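Local coordinates for carbohydrate binding module family 33 and 10 domain protein (Teredinibacter turnerae, PDB 6RW7) that binds copper and probably cleaves cellulose oxidatively, as the AA10 lytic polysaccharide monooxygenase domain of a longer protein, at residues P79-P87 against S124-T132; T111-K120 against D135-I146. One frame throughout, in Å; residues are numbered along the deposited sequence.

Contact 1. Residues P79-P87 against S124-T132; sequences PYDTPANWP and SFDPTRELT
Pro83 and Ala84 pack against Pro127 to Glu130 in a loop-to-loop contact, partly buried, with no direct hydrogen bond between the two segments. One loop lies between strands 52-54 and 89-90, the other between strands 111-118 and 142-145. The Pro83 ring lies against backbone: CB is 3.6 Å from Thr128 C, and CG is 3.6 Å from Glu130 N. Pro127 CB sits 3.6 Å from Ala84 O. Ala84 O also meets the edge of the Phe125 ring, close to its plane, 3.5 Å from Phe125 CZ. Phe125 gets there with CG opposite its own backbone N (chi1 -177°).

The 124-132 loop holds a type I beta turn from Asp126 to Arg129, with an Asx turn at its start. There Asp126 OD1 accepts from Thr128 N and Thr128 OG1, both from one face of the carboxylate. In this family such loops decorate an immunoglobulin-like beta-sandwich, and the side chains of Phe125 and Trp86 both reach Asp200 on strand 193-202.

Polar links between the loops run through water. One water donates to Asp81 O and accepts from Leu131 N; another accepts from Ala84 N and lies 3.0 Å from Arg129 O. The carboxylate planes of Asp81 and Glu130 are nearly parallel, and Asp81 OD1 and Glu130 OE1, like charges, are 4.2 Å apart. Each takes a hydrogen bond from elsewhere in the chain: Gly69 N meets Asp81 OD1, and His66 ND1 meets Glu130 OE1.

Contact 2. Residues T111-K120 against D135-I146; sequences TEELVFYITK and DFEDQPFCDESI
Strands 111-118 and 142-145 pair antiparallel, their axes 4.7 Å apart at closest approach and 173° between directions. Leu114 and Glu144 form a hydrogen-bonded pair, linked both ways through their backbone N and O atoms. Phe116 N bonds Cys142 O, and Phe141 and Cys142 both face Phe116 in a classic beta bulge. Beyond it the chains stay together: Glu137 N bonds Ile118 O, and Lys120 N bonds Asp135 O.

At the bulge, Phe116 CB lies over the face of the Phe141 ring, 3.9 Å from its centroid. Phe141 CG stands between its backbone N and carbonyl carbon (chi1 72°), which lays the ring against Phe116 and Ile118 of strand 111-118. One edge of that ring meets Ile118 N. Cys142 SG makes an oblique sulfur-aromatic contact with the Phe116 ring and is disulfide-bonded to Cys170. Pro140 covers one face of the Tyr117 ring, CB 4.1 Å from the centroid and almost on the normal. Asp138 O lies at the edge of the same ring, and a water joins it to Tyr117 OH. Further along, Thr119 CG2 sits over the Phe136 ring, 3.8 Å from its centroid.

Lys120 bends at its last torsion (chi4 84°) to bring NZ within 2.8 Å of Phe136 O, from above the carbonyl plane. NZ also bonds Ala134 O. Glu113 OE1 and Asp143 OD1 share a water; Lys59 forms salt bridges with both side chains, which probably offsets their like charges.

Strand 111-118 also pairs with strand 178-187, while Leu114 and Phe116 pack on Val168 and Cys170 of strand 165-172. This is sheet-to-sheet packing, as in the immunoglobulin-like beta-sandwich of AA10 enzymes.

In the fold
From the N terminus, the chain first reaches 79-87, in the loop before strand 89-90. It then runs through strands 89-90 and 96-101 to 111-120. Next come 124-132, which closes contact 1 over a 36-residue interval, and 135-146, which closes contact 2 over 14 residues. The segments alternate, so the two contacts cross. Their centres lie about 20 Å apart, but they meet in a salt bridge between Arg129 NH1 and Asp135 OD2 and in packing of Leu131 on Phe136. Contact 1 joins two loops beside helices 10-17 and 29-37. Contact 2 adds an outer strand to the mixed sheet that runs on through 178-187 to 193-202.

Contact 1. Residues P79-P87 against S124-T132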
loop_
_atom_site.group_PDB
_atom_site.type_symbol
_atom_site.label_atom_id
_atom_site.label_comp_id
_atom_site.label_asym_id
_atom_site.label_seq_id
_atom_site.Cartn_x
_atom_site.Cartn_y
_atom_site.Cartn_z
ATOM N N PRO A 79 -3.956 7.846 8.810
ATOM C CA PRO A 79 -4.591 6.756 9.554
ATOM C C PRO A 79 -3.766 5.461 9.456
ATOM O O PRO A 79 -3.666 4.700 10.389
ATOM C CB PRO A 79 -5.946 6.635 8.844
ATOM C CG PRO A 79 -6.235 8.052 8.393
ATOM C CD PRO A 79 -4.898 8.591 7.951
ATOM N N TYR A 80 -3.165 5.246 8.276
ATOM C CA TYR A 80 -2.487 3.982 7.887
ATOM C C TYR A 80 -1.106 3.874 8.521
ATOM O O TYR A 80 -0.511 2.793 8.408
ATOM C CB TYR A 80 -2.522 3.855 6.361
ATOM C CG TYR A 80 -3.958 3.925 5.897
ATOM C CD1 TYR A 80 -4.843 2.900 6.204
ATOM C CD2 TYR A 80 -4.465 5.071 5.310
ATOM C CE1 TYR A 80 -6.188 2.986 5.904
ATOM C CE2 TYR A 80 -5.812 5.177 5.020
ATOM C CZ TYR A 80 -6.674 4.138 5.314
ATOM O OH TYR A 80 -7.997 4.251 5.027
ATOM N N ASP A 81 -0.634 4.912 9.211
ATOM C CA ASP A 81 0.626 4.870 9.993
ATOM C C ASP A 81 0.359 4.368 11.407
ATOM O O ASP A 81 1.324 3.973 12.067
ATOM C CB ASP A 81 1.289 6.244 10.040
ATOM C CG ASP A 81 1.788 6.685 8.688
ATOM O OD1 ASP A 81 2.463 5.852 8.011
ATOM O OD2 ASP A 81 1.519 7.850 8.327
ATOM N N THR A 82 -0.884 4.404 11.881
ATOM C CA THR A 82 -1.233 4.070 13.282
ATOM C C THR A 82 -0.633 2.715 13.670
ATOM O O THR A 82 -0.946 1.701 13.051
ATOM C CB THR A 82 -2.756 4.070 13.449
ATOM O OG1 THR A 82 -3.242 5.336 12.987
ATOM C CG2 THR A 82 -3.163 3.860 14.888
ATOM N N PRO A 83 0.148 2.614 14.764
ATOM C CA PRO A 83 0.493 1.310 15.317
ATOM C C PRO A 83 -0.766 0.559 15.754
ATOM O O PRO A 83 -1.602 1.125 16.469
ATOM C CB PRO A 83 1.404 1.637 16.509
ATOM C CG PRO A 83 1.926 3.011 16.206
ATOM C CD PRO A 83 0.769 3.715 15.522
ATOM N N ALA A 84 -0.908 -0.673 15.293
ATOM C CA ALA A 84 -2.037 -1.560 15.655
ATOM C C ALA A 84 -1.777 -2.986 15.216
ATOM O O ALA A 84 -0.883 -3.211 14.376
ATOM C CB ALA A 84 -3.319 -1.107 14.982
ATOM N N ASN A 85 -2.556 -3.912 15.749
ATOM C CA ASN A 85 -2.741 -5.252 15.138
ATOM C C ASN A 85 -3.709 -5.068 13.967
ATOM O O ASN A 85 -4.927 -5.200 14.155
ATOM C CB ASN A 85 -3.206 -6.307 16.147
ATOM C CG ASN A 85 -3.078 -7.719 15.617
ATOM O OD1 ASN A 85 -2.809 -7.920 14.433
ATOM N ND2 ASN A 85 -3.271 -8.702 16.486
ATOM N N TRP A 86 -3.174 -4.710 12.807
ATOM C CA TRP A 86 -3.974 -4.523 11.572
ATOM C C TRP A 86 -4.476 -5.876 11.072
ATOM O O TRP A 86 -3.844 -6.916 11.319
ATOM C CB TRP A 86 -3.113 -3.841 10.508
ATOM C CG TRP A 86 -2.810 -2.402 10.775
ATOM C CD1 TRP A 86 -1.782 -1.869 11.500
ATOM C CD2 TRP A 86 -3.579 -1.295 10.288
ATOM N NE1 TRP A 86 -1.875 -0.507 11.520
ATOM C CE2 TRP A 86 -2.957 -0.127 10.764
ATOM C CE3 TRP A 86 -4.710 -1.190 9.466
ATOM C CZ2 TRP A 86 -3.434 1.135 10.441
ATOM C CZ3 TRP A 86 -5.191 0.062 9.161
ATOM C CH2 TRP A 86 -4.556 1.203 9.645
ATOM N N PRO A 87 -5.572 -5.929 10.291
ATOM C CA PRO A 87 -5.998 -7.163 9.652
ATOM C C PRO A 87 -4.889 -7.711 8.750
ATOM O O PRO A 87 -4.246 -6.952 8.049
ATOM C CB PRO A 87 -7.224 -6.785 8.792
ATOM C CG PRO A 87 -7.665 -5.439 9.326
ATOM C CD PRO A 87 -6.440 -4.788 9.929
ATOM N N SER A 124 10.442 -8.429 12.636
ATOM C CA SER A 124 9.584 -8.886 13.756
ATOM C C SER A 124 8.474 -7.855 13.954
ATOM O O SER A 124 8.777 -6.777 14.503
ATOM C CB SER A 124 10.426 -9.074 15.009
ATOM O OG SER A 124 9.635 -9.660 16.025
ATOM N N PHE A 125 7.274 -8.154 13.454
ATOM C CA PHE A 125 6.119 -7.217 13.469
ATOM C C PHE A 125 5.819 -6.811 14.913
ATOM O O PHE A 125 5.717 -7.719 15.743
ATOM C CB PHE A 125 4.872 -7.832 12.831
ATOM C CG PHE A 125 3.726 -6.847 12.775
ATOM C CD1 PHE A 125 3.698 -5.844 11.822
ATOM C CD2 PHE A 125 2.710 -6.884 13.719
ATOM C CE1 PHE A 125 2.663 -4.917 11.788
ATOM C CE2 PHE A 125 1.678 -5.958 13.685
ATOM C CZ PHE A 125 1.660 -4.971 12.731
ATOM N N ASP A 126 5.749 -5.499 15.164
ATOM C CA ASP A 126 5.498 -4.909 16.503
ATOM C C ASP A 126 4.241 -4.052 16.398
ATOM O O ASP A 126 4.275 -2.971 15.825
ATOM C CB ASP A 126 6.703 -4.094 16.965
ATOM C CG ASP A 126 6.571 -3.543 18.375
ATOM O OD1 ASP A 126 5.447 -3.612 18.931
ATOM O OD2 ASP A 126 7.594 -3.075 18.901
ATOM N N PRO A 127 3.089 -4.510 16.910
ATOM C CA PRO A 127 1.866 -3.709 16.824
ATOM C C PRO A 127 1.815 -2.452 17.708
ATOM O O PRO A 127 0.808 -1.801 17.636
ATOM C CB PRO A 127 0.787 -4.730 17.207
ATOM C CG PRO A 127 1.492 -5.666 18.154
ATOM C CD PRO A 127 2.863 -5.813 17.540
ATOM N N THR A 128 2.887 -2.097 18.435
ATOM C CA THR A 128 2.923 -0.952 19.391
ATOM C C THR A 128 3.731 0.196 18.818
ATOM O O THR A 128 3.692 1.277 19.396
ATOM C CB THR A 128 3.516 -1.367 20.745
ATOM O OG1 THR A 128 4.921 -1.554 20.601
ATOM C CG2 THR A 128 2.874 -2.625 21.285
ATOM N N ARG A 129 4.428 -0.019 17.709
ATOM C CA ARG A 129 5.319 1.027 17.180
ATOM C C ARG A 129 5.019 1.173 15.697
ATOM O O ARG A 129 4.507 0.215 15.073
ATOM C CB ARG A 129 6.793 0.707 17.448
ATOM C CG ARG A 129 7.329 -0.466 16.642
ATOM C CD ARG A 129 8.824 -0.400 16.377
ATOM N NE ARG A 129 9.321 -1.644 15.793
ATOM C CZ ARG A 129 9.432 -1.918 14.488
ATOM N NH1 ARG A 129 9.049 -1.045 13.578
ATOM N NH2 ARG A 129 9.893 -3.102 14.108
ATOM N N GLU A 130 5.352 2.333 15.163
ATOM C CA GLU A 130 5.249 2.589 13.715
ATOM C C GLU A 130 6.334 1.790 12.995
ATOM O O GLU A 130 7.444 1.572 13.522
ATOM C CB GLU A 130 5.424 4.067 13.381
ATOM C CG GLU A 130 4.212 4.902 13.736
ATOM C CD GLU A 130 4.063 6.104 12.834
ATOM O OE1 GLU A 130 4.553 6.037 11.684
ATOM O OE2 GLU A 130 3.449 7.111 13.282
ATOM N N LEU A 131 6.031 1.407 11.774
ATOM C CA LEU A 131 7.064 0.912 10.846
ATOM C C LEU A 131 8.132 2.001 10.667
ATOM O O LEU A 131 7.832 3.199 10.749
ATOM C CB LEU A 131 6.403 0.566 9.515
ATOM C CG LEU A 131 5.415 -0.591 9.570
ATOM C CD1 LEU A 131 4.600 -0.641 8.270
ATOM C CD2 LEU A 131 6.144 -1.906 9.828
ATOM N N THR A 132 9.366 1.567 10.457
ATOM C CA THR A 132 10.519 2.426 10.132
ATOM C C THR A 132 11.139 1.903 8.852
ATOM O O THR A 132 10.898 0.722 8.496
ATOM C CB THR A 132 11.575 2.441 11.249
ATOM O OG1 THR A 132 12.268 1.190 11.232
ATOM C CG2 THR A 132 10.970 2.691 12.609
HETATM O O HOH W 1 3.120 2.156 10.903
HETATM O O HOH W 2 2.079 -1.412 14.215
#

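Contact 2. Residues T111-K120 against D135-I146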
loop_
_atom_site.group_PDB
_atom_site.type_symbol
_atom_site.label_atom_id
_atom_site.label_comp_id
_atom_site.label_asym_id
_atom_site.label_seq_id
_atom_site.Cartn_x
_atom_site.Cartn_y
_atom_site.Cartn_z
ATOM N N THR A 111 -0.188 7.115 -16.047
ATOM C CA THR A 111 0.452 6.139 -15.139
ATOM C C THR A 111 1.851 5.818 -15.670
ATOM O O THR A 111 1.977 5.550 -16.887
ATOM C CB THR A 111 -0.356 4.843 -15.034
ATOM O OG1 THR A 111 -1.500 5.138 -14.227
ATOM C CG2 THR A 111 0.437 3.725 -14.399
ATOM N N GLU A 112 2.862 5.816 -14.813
ATOM C CA GLU A 112 4.248 5.502 -15.238
ATOM C C GLU A 112 4.802 4.275 -14.508
ATOM O O GLU A 112 5.466 3.451 -15.181
ATOM C CB GLU A 112 5.176 6.684 -15.007
ATOM C CG GLU A 112 6.567 6.369 -15.499
ATOM C CD GLU A 112 7.443 7.580 -15.726
ATOM O OE1 GLU A 112 7.349 8.533 -14.930
ATOM O OE2 GLU A 112 8.228 7.554 -16.712
ATOM N N GLU A 113 4.623 4.139 -13.196
ATOM C CA GLU A 113 5.294 2.989 -12.558
ATOM C C GLU A 113 4.539 2.500 -11.330
ATOM O O GLU A 113 3.777 3.237 -10.701
ATOM C CB GLU A 113 6.748 3.309 -12.225
ATOM C CG GLU A 113 6.880 4.483 -11.283
ATOM C CD GLU A 113 8.282 4.829 -10.817
ATOM O OE1 GLU A 113 9.250 4.434 -11.487
ATOM O OE2 GLU A 113 8.407 5.446 -9.748
ATOM N N LEU A 114 4.776 1.236 -11.049
ATOM C CA LEU A 114 4.233 0.537 -9.869
ATOM C C LEU A 114 5.451 -0.044 -9.155
ATOM O O LEU A 114 6.208 -0.804 -9.782
ATOM C CB LEU A 114 3.289 -0.584 -10.316
ATOM C CG LEU A 114 1.951 -0.232 -10.975
ATOM C CD1 LEU A 114 1.073 0.581 -10.071
ATOM C CD2 LEU A 114 2.095 0.380 -12.361
ATOM N N VAL A 115 5.664 0.340 -7.908
ATOM C CA VAL A 115 6.886 -0.009 -7.139
ATOM C C VAL A 115 6.454 -0.708 -5.860
ATOM O O VAL A 115 5.491 -0.265 -5.250
ATOM C CB VAL A 115 7.711 1.263 -6.850
ATOM C CG1 VAL A 115 9.062 0.938 -6.266
ATOM C CG2 VAL A 115 7.884 2.113 -8.102
ATOM N N PHE A 116 7.175 -1.755 -5.459
ATOM C CA PHE A 116 6.819 -2.547 -4.266
ATOM C C PHE A 116 8.074 -2.867 -3.472
ATOM O O PHE A 116 9.050 -3.379 -4.052
ATOM C CB PHE A 116 6.178 -3.873 -4.653
ATOM C CG PHE A 116 4.907 -3.792 -5.454
ATOM C CD1 PHE A 116 4.934 -3.523 -6.815
ATOM C CD2 PHE A 116 3.684 -3.961 -4.837
ATOM C CE1 PHE A 116 3.753 -3.494 -7.543
ATOM C CE2 PHE A 116 2.513 -3.901 -5.562
ATOM C CZ PHE A 116 2.547 -3.661 -6.908
ATOM N N TYR A 117 7.982 -2.641 -2.171
ATOM C CA TYR A 117 9.014 -3.000 -1.184
ATOM C C TYR A 117 8.413 -3.989 -0.199
ATOM O O TYR A 117 7.212 -3.931 0.044
ATOM C CB TYR A 117 9.469 -1.766 -0.418
ATOM C CG TYR A 117 10.200 -0.715 -1.207
ATOM C CD1 TYR A 117 9.523 0.207 -1.991
ATOM C CD2 TYR A 117 11.578 -0.591 -1.101
ATOM C CE1 TYR A 117 10.224 1.169 -2.696
ATOM C CE2 TYR A 117 12.275 0.409 -1.749
ATOM C CZ TYR A 117 11.591 1.310 -2.539
ATOM O OH TYR A 117 12.269 2.284 -3.242
ATOM N N ILE A 118 9.256 -4.832 0.395
ATOM C CA ILE A 118 8.801 -5.755 1.462
ATOM C C ILE A 118 9.723 -5.588 2.657
ATOM O O ILE A 118 10.892 -5.180 2.483
ATOM C CB ILE A 118 8.722 -7.208 0.940
ATOM C CG1 ILE A 118 7.934 -8.106 1.896
ATOM C CG2 ILE A 118 10.093 -7.766 0.595
ATOM C CD1 ILE A 118 7.509 -9.392 1.266
ATOM N N THR A 119 9.211 -5.931 3.825
ATOM C CA THR A 119 10.020 -5.969 5.053
ATOM C C THR A 119 11.193 -6.945 4.867
ATOM O O THR A 119 11.108 -7.917 4.096
ATOM C CB THR A 119 9.132 -6.253 6.267
ATOM O OG1 THR A 119 8.206 -7.297 5.937
ATOM C CG2 THR A 119 8.391 -5.012 6.720
ATOM N N LYS A 120 12.279 -6.666 5.566
ATOM C CA LYS A 120 13.483 -7.514 5.581
ATOM C C LYS A 120 13.111 -8.902 6.080
ATOM O O LYS A 120 12.148 -9.084 6.821
ATOM C CB LYS A 120 14.536 -6.887 6.479
ATOM C CG LYS A 120 15.102 -5.571 5.992
ATOM C CD LYS A 120 16.304 -5.157 6.805
ATOM C CE LYS A 120 17.143 -4.125 6.091
ATOM N NZ LYS A 120 16.600 -2.787 6.331
ATOM N N ASP A 135 12.974 -1.405 8.859
ATOM C CA ASP A 135 12.183 -2.653 8.748
ATOM C C ASP A 135 12.170 -3.163 7.304
ATOM O O ASP A 135 11.837 -4.344 7.117
ATOM C CB ASP A 135 10.740 -2.428 9.185
ATOM C CG ASP A 135 10.579 -2.081 10.652
ATOM O OD1 ASP A 135 11.376 -2.630 11.464
ATOM O OD2 ASP A 135 9.633 -1.301 10.991
ATOM N N PHE A 136 12.451 -2.313 6.319
ATOM C CA PHE A 136 12.213 -2.610 4.893
ATOM C C PHE A 136 13.514 -2.818 4.144
ATOM O O PHE A 136 14.560 -2.234 4.496
ATOM C CB PHE A 136 11.429 -1.486 4.211
ATOM C CG PHE A 136 9.974 -1.539 4.582
ATOM C CD1 PHE A 136 9.484 -0.914 5.721
ATOM C CD2 PHE A 136 9.085 -2.228 3.782
ATOM C CE1 PHE A 136 8.149 -1.018 6.080
ATOM C CE2 PHE A 136 7.754 -2.326 4.145
ATOM C CZ PHE A 136 7.285 -1.700 5.270
ATOM N N GLU A 137 13.441 -3.660 3.124
ATOM C CA GLU A 137 14.526 -3.812 2.124
ATOM C C GLU A 137 14.830 -2.437 1.515
ATOM O O GLU A 137 13.883 -1.630 1.309
ATOM C CB GLU A 137 14.111 -4.794 1.029
ATOM C CG GLU A 137 13.967 -6.223 1.508
ATOM C CD GLU A 137 13.920 -7.248 0.385
ATOM O OE1 GLU A 137 13.321 -6.944 -0.694
ATOM O OE2 GLU A 137 14.487 -8.363 0.592
ATOM N N ASP A 138 16.094 -2.183 1.240
ATOM C CA ASP A 138 16.538 -0.883 0.692
ATOM C C ASP A 138 16.064 -0.702 -0.743
ATOM O O ASP A 138 15.912 0.443 -1.128
ATOM C CB ASP A 138 18.059 -0.776 0.762
ATOM C CG ASP A 138 18.558 -0.687 2.194
ATOM O OD1 ASP A 138 17.759 -0.302 3.097
ATOM O OD2 ASP A 138 19.731 -1.028 2.406
ATOM N N GLN A 139 15.924 -1.779 -1.507
ATOM C CA GLN A 139 15.545 -1.729 -2.930
ATOM C C GLN A 139 14.186 -2.386 -3.077
ATOM O O GLN A 139 13.842 -3.324 -2.360
ATOM C CB GLN A 139 16.593 -2.428 -3.798
ATOM C CG GLN A 139 17.959 -1.743 -3.764
ATOM C CD GLN A 139 17.913 -0.380 -4.394
ATOM O OE1 GLN A 139 17.258 -0.171 -5.413
ATOM N NE2 GLN A 139 18.582 0.579 -3.774
ATOM N N PRO A 140 13.393 -1.969 -4.077
ATOM C CA PRO A 140 12.114 -2.634 -4.316
ATOM C C PRO A 140 12.301 -4.062 -4.846
ATOM O O PRO A 140 13.231 -4.298 -5.594
ATOM C CB PRO A 140 11.403 -1.761 -5.357
ATOM C CG PRO A 140 12.480 -0.887 -5.938
ATOM C CD PRO A 140 13.635 -0.824 -4.958
ATOM N N PHE A 141 11.384 -4.964 -4.506
ATOM C CA PHE A 141 11.384 -6.337 -5.069
ATOM C C PHE A 141 10.641 -6.362 -6.404
ATOM O O PHE A 141 10.802 -7.316 -7.154
ATOM C CB PHE A 141 10.785 -7.330 -4.081
ATOM C CG PHE A 141 9.295 -7.244 -3.873
ATOM C CD1 PHE A 141 8.414 -7.886 -4.722
ATOM C CD2 PHE A 141 8.772 -6.542 -2.804
ATOM C CE1 PHE A 141 7.046 -7.830 -4.507
ATOM C CE2 PHE A 141 7.411 -6.512 -2.558
ATOM C CZ PHE A 141 6.548 -7.127 -3.431
ATOM N N CYS A 142 9.836 -5.340 -6.700
ATOM C CA CYS A 142 9.079 -5.268 -7.961
ATOM C C CYS A 142 9.022 -3.796 -8.351
ATOM O O CYS A 142 8.703 -2.975 -7.496
ATOM C CB CYS A 142 7.701 -5.879 -7.757
ATOM S SG CYS A 142 6.690 -5.996 -9.254
ATOM N N ASP A 143 9.424 -3.476 -9.568
ATOM C CA ASP A 143 9.486 -2.074 -10.044
ATOM C C ASP A 143 9.212 -2.156 -11.536
ATOM O O ASP A 143 10.104 -2.595 -12.277
ATOM C CB ASP A 143 10.817 -1.420 -9.677
ATOM C CG ASP A 143 10.941 0.024 -10.139
ATOM O OD1 ASP A 143 10.006 0.542 -10.746
ATOM O OD2 ASP A 143 11.982 0.578 -9.937
ATOM N N GLU A 144 7.971 -1.888 -11.917
ATOM C CA GLU A 144 7.500 -2.086 -13.295
ATOM C C GLU A 144 7.050 -0.734 -13.815
ATOM O O GLU A 144 6.105 -0.157 -13.233
ATOM C CB GLU A 144 6.410 -3.143 -13.335
ATOM C CG GLU A 144 6.913 -4.508 -12.912
ATOM C CD GLU A 144 7.954 -5.164 -13.805
ATOM O OE1 GLU A 144 8.218 -4.666 -14.931
ATOM O OE2 GLU A 144 8.560 -6.159 -13.348
ATOM N N SER A 145 7.634 -0.312 -14.929
ATOM C CA SER A 145 7.275 0.968 -15.569
ATOM C C SER A 145 6.738 0.743 -16.984
ATOM O O SER A 145 6.999 -0.304 -17.625
ATOM C CB SER A 145 8.440 1.912 -15.542
ATOM O OG SER A 145 9.488 1.458 -16.371
ATOM N N ILE A 146 5.937 1.697 -17.424
ATOM C CA ILE A 146 5.383 1.766 -18.797
ATOM C C ILE A 146 5.746 3.129 -19.371
ATOM O O ILE A 146 5.961 4.079 -18.623
ATOM C CB ILE A 146 3.856 1.544 -18.828
ATOM C CG1 ILE A 146 3.110 2.532 -17.932
ATOM C CG2 ILE A 146 3.513 0.097 -18.506
ATOM C CD1 ILE A 146 1.620 2.478 -18.150
HETATM O O HOH W 3 8.403 5.487 -18.508
HETATM O O HOH W 4 10.152 2.121 -12.724
HETATM O O HOH W 5 14.963 2.188 -3.101
HETATM O O HOH W 6 11.714 -4.875 -1.254
HETATM O O HOH W 7 18.521 -0.721 5.519
#